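Local coordinates for protein putative methylthioribose-1-phosphate isomerase (Archaeoglobus fulgidus, PDB 1T5O) that probably interconverts 5-methylthioribose 1-phosphate and 5-methylthioribulose 1-phosphate, an isomerase step in methionine biosynthesis, at residues Lys228-Phe242 against Tyr262-Ala276. Residues are numbered along the deposited sequence; the frame is centred on the assembly and turned at random.
Sequences KVIVGADRIVRDAVF and YVAAPKATFDWERTA
With CG anti to its carbonyl carbon (chi1 -64°), Arg-238 lays its aliphatic stem over the indole of Trp-272; a bend at chi3 then turns the guanidinium toward the carbonyls of Trp-272 and Glu-273. Arg-238 CG sits over the five-membered ring of the indole, 3.6 Å from its centroid. The guanidinium stands steeply to the indole, and its NH1 gives a nearly straight hydrogen bond to Trp-272 O (3.2 Å), which lies in the guanidinium plane. Ile-236 is similarly set, CG1 anti to the carbonyl carbon, and its CD1 rests over the Phe-270 face, 4.1 Å from the ring centroid. Strands 228-231 and 262-264 are parallel neighbours in the Rossmann-like central sheet. Val-231 N donates a hydrogen bond to Tyr-262 O at 2.9 Å. Beyond them, Asp-234, the predicted proton donor, and Arg-235 both face Phe-242 in a classic beta bulge. An alanine in place of Trp-272 would probably leave the Arg-238 stem without its apolar platform and open a gap beside Val-335 and Pro-336 of helix 331-338. Arg-235 NH1 and Asp-271 OD2 form a salt bridge by charge alone, the oxygen lying over the guanidinium face. Asp-239 OD2 accepts a hydrogen bond from Ala-276 N (2.7 Å) through its syn lone pair.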
ATOM      1  N   LYS A 228     -14.751  10.096 -10.502  1.00 22.39           N
ATOM      2  CA  LYS A 228     -13.644  10.956 -10.881  1.00 23.84           C
ATOM      3  C   LYS A 228     -12.546  10.834  -9.856  1.00 21.84           C
ATOM      4  O   LYS A 228     -12.773  10.412  -8.727  1.00 21.77           O
ATOM      5  CB  LYS A 228     -14.063  12.445 -10.927  1.00 26.72           C
ATOM      6  CG  LYS A 228     -15.558  12.757 -11.109  1.00 28.74           C
ATOM      7  CD  LYS A 228     -15.708  13.719 -12.277  1.00 29.46           C
ATOM      8  CE  LYS A 228     -17.031  14.436 -12.287  1.00 31.83           C
ATOM      9  NZ  LYS A 228     -18.059  13.670 -12.933  1.00 32.00           N
ATOM     10  N   VAL A 229     -11.346  11.215 -10.269  1.00 21.20           N
ATOM     11  CA  VAL A 229     -10.207  11.207  -9.374  1.00 18.80           C
ATOM     12  C   VAL A 229      -9.754  12.660  -9.250  1.00 19.80           C
ATOM     13  O   VAL A 229      -9.698  13.371 -10.252  1.00 18.58           O
ATOM     14  CB  VAL A 229      -9.006  10.404  -9.960  1.00 20.15           C
ATOM     15  CG1 VAL A 229      -7.838  10.474  -8.993  1.00 19.74           C
ATOM     16  CG2 VAL A 229      -9.395   8.936 -10.214  1.00 18.04           C
ATOM     17  N   ILE A 230      -9.456  13.107  -8.036  1.00 17.61           N
ATOM     18  CA  ILE A 230      -8.908  14.461  -7.864  1.00 18.50           C
ATOM     19  C   ILE A 230      -7.757  14.368  -6.863  1.00 18.56           C
ATOM     20  O   ILE A 230      -7.931  13.898  -5.736  1.00 18.31           O
ATOM     21  CB  ILE A 230      -9.935  15.526  -7.321  1.00 16.80           C
ATOM     22  CG1 ILE A 230     -11.207  15.563  -8.179  1.00 21.07           C
ATOM     23  CG2 ILE A 230      -9.281  16.929  -7.389  1.00 18.00           C
ATOM     24  CD1 ILE A 230     -12.268  16.622  -7.687  1.00 21.58           C
ATOM     25  N   VAL A 231      -6.574  14.774  -7.300  1.00 17.27           N
ATOM     26  CA  VAL A 231      -5.407  14.745  -6.431  1.00 17.85           C
ATOM     27  C   VAL A 231      -4.769  16.129  -6.432  1.00 17.58           C
ATOM     28  O   VAL A 231      -5.143  17.015  -7.216  1.00 18.75           O
ATOM     29  CB  VAL A 231      -4.338  13.712  -6.907  1.00 16.69           C
ATOM     30  CG1 VAL A 231      -4.920  12.292  -6.835  1.00 15.44           C
ATOM     31  CG2 VAL A 231      -3.856  14.054  -8.319  1.00 14.63           C
ATOM     32  N   GLY A 232      -3.826  16.335  -5.526  1.00 18.90           N
ATOM     33  CA  GLY A 232      -3.144  17.616  -5.495  1.00 18.94           C
ATOM     34  C   GLY A 232      -1.832  17.430  -6.252  1.00 20.61           C
ATOM     35  O   GLY A 232      -1.664  16.437  -6.982  1.00 18.90           O
ATOM     36  N   ALA A 233      -0.907  18.369  -6.076  1.00 19.83           N
ATOM     37  CA  ALA A 233       0.391  18.299  -6.743  1.00 20.17           C
ATOM     38  C   ALA A 233       1.474  18.940  -5.897  1.00 21.88           C
ATOM     39  O   ALA A 233       1.227  19.906  -5.180  1.00 19.91           O
ATOM     40  CB  ALA A 233       0.347  19.013  -8.065  1.00 19.63           C
ATOM     41  N   ASP A 234       2.686  18.417  -6.004  1.00 20.14           N
ATOM     42  CA  ASP A 234       3.782  19.024  -5.278  1.00 21.22           C
ATOM     43  C   ASP A 234       4.519  19.940  -6.232  1.00 21.21           C
ATOM     44  O   ASP A 234       5.105  20.937  -5.824  1.00 20.10           O
ATOM     45  CB  ASP A 234       4.708  17.953  -4.750  1.00 23.86           C
ATOM     46  CG  ASP A 234       4.104  17.225  -3.583  1.00 32.46           C
ATOM     47  OD1 ASP A 234       3.858  17.889  -2.540  1.00 37.45           O
ATOM     48  OD2 ASP A 234       3.858  16.005  -3.705  1.00 34.38           O
ATOM     49  N   ARG A 235       4.472  19.598  -7.513  1.00 18.22           N
ATOM     50  CA  ARG A 235       5.161  20.393  -8.510  1.00 22.46           C
ATOM     51  C   ARG A 235       4.719  19.994  -9.901  1.00 20.28           C
ATOM     52  O   ARG A 235       4.666  18.806 -10.224  1.00 19.26           O
ATOM     53  CB  ARG A 235       6.663  20.181  -8.395  1.00 20.27           C
ATOM     54  CG  ARG A 235       7.422  21.346  -8.948  1.00 30.50           C
ATOM     55  CD  ARG A 235       8.415  20.908  -9.952  1.00 33.27           C
ATOM     56  NE  ARG A 235       9.589  20.252  -9.397  1.00 37.99           N
ATOM     57  CZ  ARG A 235      10.401  20.766  -8.470  1.00 43.53           C
ATOM     58  NH1 ARG A 235      10.168  21.962  -7.940  1.00 45.95           N
ATOM     59  NH2 ARG A 235      11.515  20.114  -8.134  1.00 43.48           N
ATOM     60  N   ILE A 236       4.442  20.986 -10.738  1.00 20.28           N
ATOM     61  CA  ILE A 236       4.000  20.695 -12.091  1.00 16.70           C
ATOM     62  C   ILE A 236       4.967  21.282 -13.109  1.00 19.00           C
ATOM     63  O   ILE A 236       5.166  22.496 -13.156  1.00 17.54           O
ATOM     64  CB  ILE A 236       2.584  21.244 -12.329  1.00 17.49           C
ATOM     65  CG1 ILE A 236       1.617  20.603 -11.296  1.00 17.93           C
ATOM     66  CG2 ILE A 236       2.157  20.941 -13.799  1.00 18.27           C
ATOM     67  CD1 ILE A 236       0.181  21.100 -11.311  1.00 16.55           C
ATOM     68  N   VAL A 237       5.583  20.403 -13.904  1.00 17.75           N
ATOM     69  CA  VAL A 237       6.535  20.818 -14.933  1.00 18.90           C
ATOM     70  C   VAL A 237       5.868  20.619 -16.294  1.00 20.44           C
ATOM     71  O   VAL A 237       4.739  20.124 -16.358  1.00 17.43           O
ATOM     72  CB  VAL A 237       7.876  20.040 -14.810  1.00 19.75           C
ATOM     73  CG1 VAL A 237       8.520  20.366 -13.452  1.00 18.93           C
ATOM     74  CG2 VAL A 237       7.652  18.519 -14.972  1.00 18.18           C
ATOM     75  N   ARG A 238       6.550  20.981 -17.378  1.00 21.01           N
ATOM     76  CA  ARG A 238       5.924  20.923 -18.688  1.00 22.44           C
ATOM     77  C   ARG A 238       5.421  19.603 -19.197  1.00 22.63           C
ATOM     78  O   ARG A 238       4.533  19.588 -20.049  1.00 23.71           O
ATOM     79  CB  ARG A 238       6.822  21.566 -19.751  1.00 24.18           C
ATOM     80  CG  ARG A 238       7.035  23.046 -19.494  1.00 27.66           C
ATOM     81  CD  ARG A 238       7.325  23.816 -20.768  1.00 28.92           C
ATOM     82  NE  ARG A 238       8.380  23.219 -21.563  1.00 29.37           N
ATOM     83  CZ  ARG A 238       9.677  23.312 -21.299  1.00 30.09           C
ATOM     84  NH1 ARG A 238      10.107  23.988 -20.239  1.00 33.38           N
ATOM     85  NH2 ARG A 238      10.550  22.735 -22.111  1.00 29.53           N
ATOM     86  N   ASP A 239       5.977  18.501 -18.711  1.00 22.07           N
ATOM     87  CA  ASP A 239       5.516  17.191 -19.158  1.00 20.19           C
ATOM     88  C   ASP A 239       5.026  16.316 -18.025  1.00 20.85           C
ATOM     89  O   ASP A 239       4.772  15.125 -18.230  1.00 21.05           O
ATOM     90  CB  ASP A 239       6.635  16.464 -19.902  1.00 22.93           C
ATOM     91  CG  ASP A 239       7.940  16.374 -19.089  1.00 25.14           C
ATOM     92  OD1 ASP A 239       8.861  15.683 -19.549  1.00 24.42           O
ATOM     93  OD2 ASP A 239       8.065  16.994 -18.006  1.00 23.41           O
ATOM     94  N   ALA A 240       4.882  16.859 -16.819  1.00 18.25           N
ATOM     95  CA  ALA A 240       4.440  15.974 -15.738  1.00 19.43           C
ATOM     96  C   ALA A 240       4.020  16.608 -14.441  1.00 19.05           C
ATOM     97  O   ALA A 240       4.401  17.718 -14.127  1.00 19.16           O
ATOM     98  CB  ALA A 240       5.542  14.934 -15.429  1.00 19.84           C
ATOM     99  N   VAL A 241       3.228  15.856 -13.684  1.00 16.39           N
ATOM    100  CA  VAL A 241       2.793  16.291 -12.370  1.00 16.65           C
ATOM    101  C   VAL A 241       3.527  15.449 -11.330  1.00 17.13           C
ATOM    102  O   VAL A 241       3.391  14.229 -11.321  1.00 18.11           O
ATOM    103  CB  VAL A 241       1.268  16.093 -12.178  1.00 14.36           C
ATOM    104  CG1 VAL A 241       0.890  16.405 -10.751  1.00 15.87           C
ATOM    105  CG2 VAL A 241       0.488  17.049 -13.135  1.00 16.93           C
ATOM    106  N   PHE A 242       4.335  16.080 -10.477  1.00 16.61           N
ATOM    107  CA  PHE A 242       4.985  15.338  -9.402  1.00 17.07           C
ATOM    108  C   PHE A 242       4.081  15.424  -8.156  1.00 17.67           C
ATOM    109  O   PHE A 242       3.668  16.514  -7.752  1.00 16.84           O
ATOM    110  CB  PHE A 242       6.388  15.893  -9.076  1.00 17.94           C
ATOM    111  CG  PHE A 242       7.443  15.561 -10.129  1.00 21.27           C
ATOM    112  CD1 PHE A 242       7.550  16.328 -11.293  1.00 21.42           C
ATOM    113  CD2 PHE A 242       8.289  14.462  -9.974  1.00 20.56           C
ATOM    114  CE1 PHE A 242       8.479  16.009 -12.286  1.00 22.19           C
ATOM    115  CE2 PHE A 242       9.231  14.126 -10.972  1.00 24.04           C
ATOM    116  CZ  PHE A 242       9.318  14.914 -12.136  1.00 20.54           C
ATOM    117  N   TYR A 262      -8.172  14.523 -12.277  1.00 17.70           N
ATOM    118  CA  TYR A 262      -7.890  15.943 -12.107  1.00 18.42           C
ATOM    119  C   TYR A 262      -6.799  16.218 -11.091  1.00 17.15           C
ATOM    120  O   TYR A 262      -6.671  15.502 -10.100  1.00 16.54           O
ATOM    121  CB  TYR A 262      -9.175  16.674 -11.665  1.00 17.43           C
ATOM    122  CG  TYR A 262     -10.287  16.571 -12.674  1.00 19.93           C
ATOM    123  CD1 TYR A 262     -10.129  17.086 -13.966  1.00 16.61           C
ATOM    124  CD2 TYR A 262     -11.503  15.942 -12.342  1.00 20.47           C
ATOM    125  CE1 TYR A 262     -11.142  16.981 -14.891  1.00 18.66           C
ATOM    126  CE2 TYR A 262     -12.541  15.824 -13.279  1.00 19.10           C
ATOM    127  CZ  TYR A 262     -12.352  16.346 -14.541  1.00 19.68           C
ATOM    128  OH  TYR A 262     -13.358  16.275 -15.458  1.00 18.36           O
ATOM    129  N   VAL A 263      -6.009  17.253 -11.354  1.00 15.30           N
ATOM    130  CA  VAL A 263      -4.969  17.663 -10.421  1.00 17.96           C
ATOM    131  C   VAL A 263      -5.316  19.104 -10.004  1.00 17.71           C
ATOM    132  O   VAL A 263      -5.431  20.005 -10.843  1.00 18.58           O
ATOM    133  CB  VAL A 263      -3.550  17.650 -11.063  1.00 16.89           C
ATOM    134  CG1 VAL A 263      -2.574  18.225 -10.068  1.00 15.68           C
ATOM    135  CG2 VAL A 263      -3.136  16.207 -11.442  1.00 14.15           C
ATOM    136  N   ALA A 264      -5.511  19.311  -8.715  1.00 17.27           N
ATOM    137  CA  ALA A 264      -5.851  20.643  -8.224  1.00 18.96           C
ATOM    138  C   ALA A 264      -4.581  21.277  -7.655  1.00 18.12           C
ATOM    139  O   ALA A 264      -3.986  20.741  -6.719  1.00 18.79           O
ATOM    140  CB  ALA A 264      -6.942  20.532  -7.123  1.00 17.49           C
ATOM    141  N   ALA A 265      -4.154  22.406  -8.216  1.00 18.68           N
ATOM    142  CA  ALA A 265      -2.948  23.079  -7.696  1.00 19.61           C
ATOM    143  C   ALA A 265      -2.914  24.517  -8.128  1.00 20.02           C
ATOM    144  O   ALA A 265      -3.259  24.820  -9.258  1.00 20.06           O
ATOM    145  CB  ALA A 265      -1.679  22.389  -8.185  1.00 18.09           C
ATOM    146  N   PRO A 266      -2.451  25.418  -7.242  1.00 21.61           N
ATOM    147  CA  PRO A 266      -2.380  26.840  -7.581  1.00 20.04           C
ATOM    148  C   PRO A 266      -1.226  27.145  -8.515  1.00 19.53           C
ATOM    149  O   PRO A 266      -0.324  26.334  -8.697  1.00 16.19           O
ATOM    150  CB  PRO A 266      -2.220  27.524  -6.219  1.00 20.09           C
ATOM    151  CG  PRO A 266      -1.373  26.560  -5.473  1.00 24.04           C
ATOM    152  CD  PRO A 266      -1.960  25.179  -5.868  1.00 21.21           C
ATOM    153  N   LYS A 267      -1.282  28.329  -9.123  1.00 19.65           N
ATOM    154  CA  LYS A 267      -0.257  28.774 -10.062  1.00 21.61           C
ATOM    155  C   LYS A 267       1.154  28.590  -9.510  1.00 21.01           C
ATOM    156  O   LYS A 267       2.064  28.158 -10.227  1.00 21.36           O
ATOM    157  CB  LYS A 267      -0.484  30.261 -10.420  1.00 21.29           C
ATOM    158  CG  LYS A 267       0.582  30.869 -11.353  1.00 23.91           C
ATOM    159  CD  LYS A 267       0.164  32.288 -11.809  1.00 21.14           C
ATOM    160  CE  LYS A 267       1.242  32.931 -12.657  1.00 22.80           C
ATOM    161  NZ  LYS A 267       0.771  34.254 -13.171  1.00 22.77           N
ATOM    162  N   ALA A 268       1.329  28.892  -8.231  1.00 21.76           N
ATOM    163  CA  ALA A 268       2.643  28.805  -7.595  1.00 23.46           C
ATOM    164  C   ALA A 268       3.258  27.393  -7.572  1.00 23.56           C
ATOM    165  O   ALA A 268       4.457  27.242  -7.356  1.00 23.56           O
ATOM    166  CB  ALA A 268       2.579  29.370  -6.172  1.00 22.86           C
ATOM    167  N   THR A 269       2.451  26.369  -7.812  1.00 21.44           N
ATOM    168  CA  THR A 269       2.977  25.002  -7.815  1.00 20.90           C
ATOM    169  C   THR A 269       3.573  24.633  -9.189  1.00 20.15           C
ATOM    170  O   THR A 269       4.298  23.637  -9.332  1.00 20.45           O
ATOM    171  CB  THR A 269       1.857  24.040  -7.391  1.00 22.80           C
ATOM    172  OG1 THR A 269       1.511  24.341  -6.034  1.00 24.22           O
ATOM    173  CG2 THR A 269       2.286  22.589  -7.464  1.00 20.69           C
ATOM    174  N   PHE A 270       3.284  25.449 -10.200  1.00 17.92           N
ATOM    175  CA  PHE A 270       3.826  25.199 -11.520  1.00 19.08           C
ATOM    176  C   PHE A 270       5.296  25.661 -11.546  1.00 19.38           C
ATOM    177  O   PHE A 270       5.643  26.630 -10.892  1.00 20.51           O
ATOM    178  CB  PHE A 270       3.032  25.946 -12.589  1.00 16.75           C
ATOM    179  CG  PHE A 270       1.649  25.378 -12.820  1.00 20.40           C
ATOM    180  CD1 PHE A 270       0.658  25.472 -11.823  1.00 19.05           C
ATOM    181  CD2 PHE A 270       1.346  24.744 -14.016  1.00 18.82           C
ATOM    182  CE1 PHE A 270      -0.634  24.929 -12.033  1.00 18.98           C
ATOM    183  CE2 PHE A 270       0.068  24.207 -14.234  1.00 20.66           C
ATOM    184  CZ  PHE A 270      -0.918  24.299 -13.251  1.00 20.45           C
ATOM    185  N   ASP A 271       6.135  24.938 -12.281  1.00 20.51           N
ATOM    186  CA  ASP A 271       7.581  25.231 -12.423  1.00 20.69           C
ATOM    187  C   ASP A 271       7.742  24.996 -13.930  1.00 21.18           C
ATOM    188  O   ASP A 271       8.430  24.065 -14.352  1.00 17.48           O
ATOM    189  CB  ASP A 271       8.391  24.200 -11.613  1.00 21.15           C
ATOM    190  CG  ASP A 271       9.867  24.586 -11.440  1.00 25.36           C
ATOM    191  OD1 ASP A 271      10.330  25.618 -11.992  1.00 24.37           O
ATOM    192  OD2 ASP A 271      10.570  23.844 -10.735  1.00 26.54           O
ATOM    193  N   TRP A 272       7.126  25.880 -14.723  1.00 20.30           N
ATOM    194  CA  TRP A 272       7.052  25.719 -16.175  1.00 21.61           C
ATOM    195  C   TRP A 272       8.311  25.852 -17.013  1.00 22.41           C
ATOM    196  O   TRP A 272       8.270  25.560 -18.215  1.00 19.88           O
ATOM    197  CB  TRP A 272       5.951  26.638 -16.742  1.00 22.98           C
ATOM    198  CG  TRP A 272       5.200  26.042 -17.917  1.00 22.63           C
ATOM    199  CD1 TRP A 272       5.164  26.516 -19.192  1.00 24.81           C
ATOM    200  CD2 TRP A 272       4.384  24.859 -17.904  1.00 21.97           C
ATOM    201  NE1 TRP A 272       4.379  25.699 -19.981  1.00 24.12           N
ATOM    202  CE2 TRP A 272       3.889  24.677 -19.211  1.00 21.54           C
ATOM    203  CE3 TRP A 272       4.027  23.937 -16.909  1.00 20.32           C
ATOM    204  CZ2 TRP A 272       3.052  23.604 -19.561  1.00 20.63           C
ATOM    205  CZ3 TRP A 272       3.189  22.863 -17.255  1.00 23.03           C
ATOM    206  CH2 TRP A 272       2.716  22.716 -18.581  1.00 21.94           C
ATOM    207  N   GLU A 273       9.414  26.297 -16.405  1.00 20.61           N
ATOM    208  CA  GLU A 273      10.671  26.375 -17.140  1.00 21.93           C
ATOM    209  C   GLU A 273      11.313  24.969 -17.192  1.00 21.47           C
ATOM    210  O   GLU A 273      12.198  24.699 -17.989  1.00 20.92           O
ATOM    211  CB  GLU A 273      11.637  27.331 -16.436  1.00 21.37           C
ATOM    212  CG  GLU A 273      11.187  28.795 -16.458  1.00 25.40           C
ATOM    213  CD  GLU A 273      11.228  29.412 -17.851  1.00 28.83           C
ATOM    214  OE1 GLU A 273      11.622  28.724 -18.820  1.00 30.81           O
ATOM    215  OE2 GLU A 273      10.864  30.598 -17.979  1.00 34.31           O
ATOM    216  N   ARG A 274      10.848  24.076 -16.334  1.00 21.63           N
ATOM    217  CA  ARG A 274      11.433  22.740 -16.254  1.00 21.24           C
ATOM    218  C   ARG A 274      10.612  21.635 -16.921  1.00 22.19           C
ATOM    219  O   ARG A 274       9.438  21.828 -17.269  1.00 20.39           O
ATOM    220  CB  ARG A 274      11.597  22.367 -14.775  1.00 20.07           C
ATOM    221  CG  ARG A 274      12.287  23.417 -13.853  1.00 22.02           C
ATOM    222  CD  ARG A 274      13.829  23.305 -13.849  1.00 20.23           C
ATOM    223  NE  ARG A 274      14.422  23.912 -15.040  1.00 18.50           N
ATOM    224  CZ  ARG A 274      14.511  25.220 -15.267  1.00 18.67           C
ATOM    225  NH1 ARG A 274      14.045  26.100 -14.384  1.00 18.97           N
ATOM    226  NH2 ARG A 274      15.096  25.656 -16.378  1.00 20.15           N
ATOM    227  N   THR A 275      11.261  20.477 -17.087  1.00 24.72           N
ATOM    228  CA  THR A 275      10.620  19.259 -17.573  1.00 22.73           C
ATOM    229  C   THR A 275      10.995  18.201 -16.536  1.00 21.20           C
ATOM    230  O   THR A 275      11.837  18.444 -15.655  1.00 19.51           O
ATOM    231  CB  THR A 275      11.071  18.816 -18.974  1.00 24.01           C
ATOM    232  OG1 THR A 275      12.494  18.677 -19.015  1.00 25.38           O
ATOM    233  CG2 THR A 275      10.587  19.811 -20.008  1.00 24.49           C
ATOM    234  N   ALA A 276      10.357  17.037 -16.618  1.00 19.22           N
ATOM    235  CA  ALA A 276      10.589  16.000 -15.638  1.00 18.53           C
ATOM    236  C   ALA A 276      12.034  15.607 -15.518  1.00 19.71           C
ATOM    237  O   ALA A 276      12.466  15.283 -14.443  1.00 17.75           O
ATOM    238  CB  ALA A 276       9.708  14.751 -15.939  1.00 20.04           C
TER
HETATM  239  O   HOH W   1      -2.011  20.885  -4.720  1.00 22.11           O
HETATM  240  O   HOH W   2      -0.034  22.699  -4.298  1.00 28.67           O
HETATM  241  O   HOH W   3      12.981  23.334 -20.345  1.00 32.64           O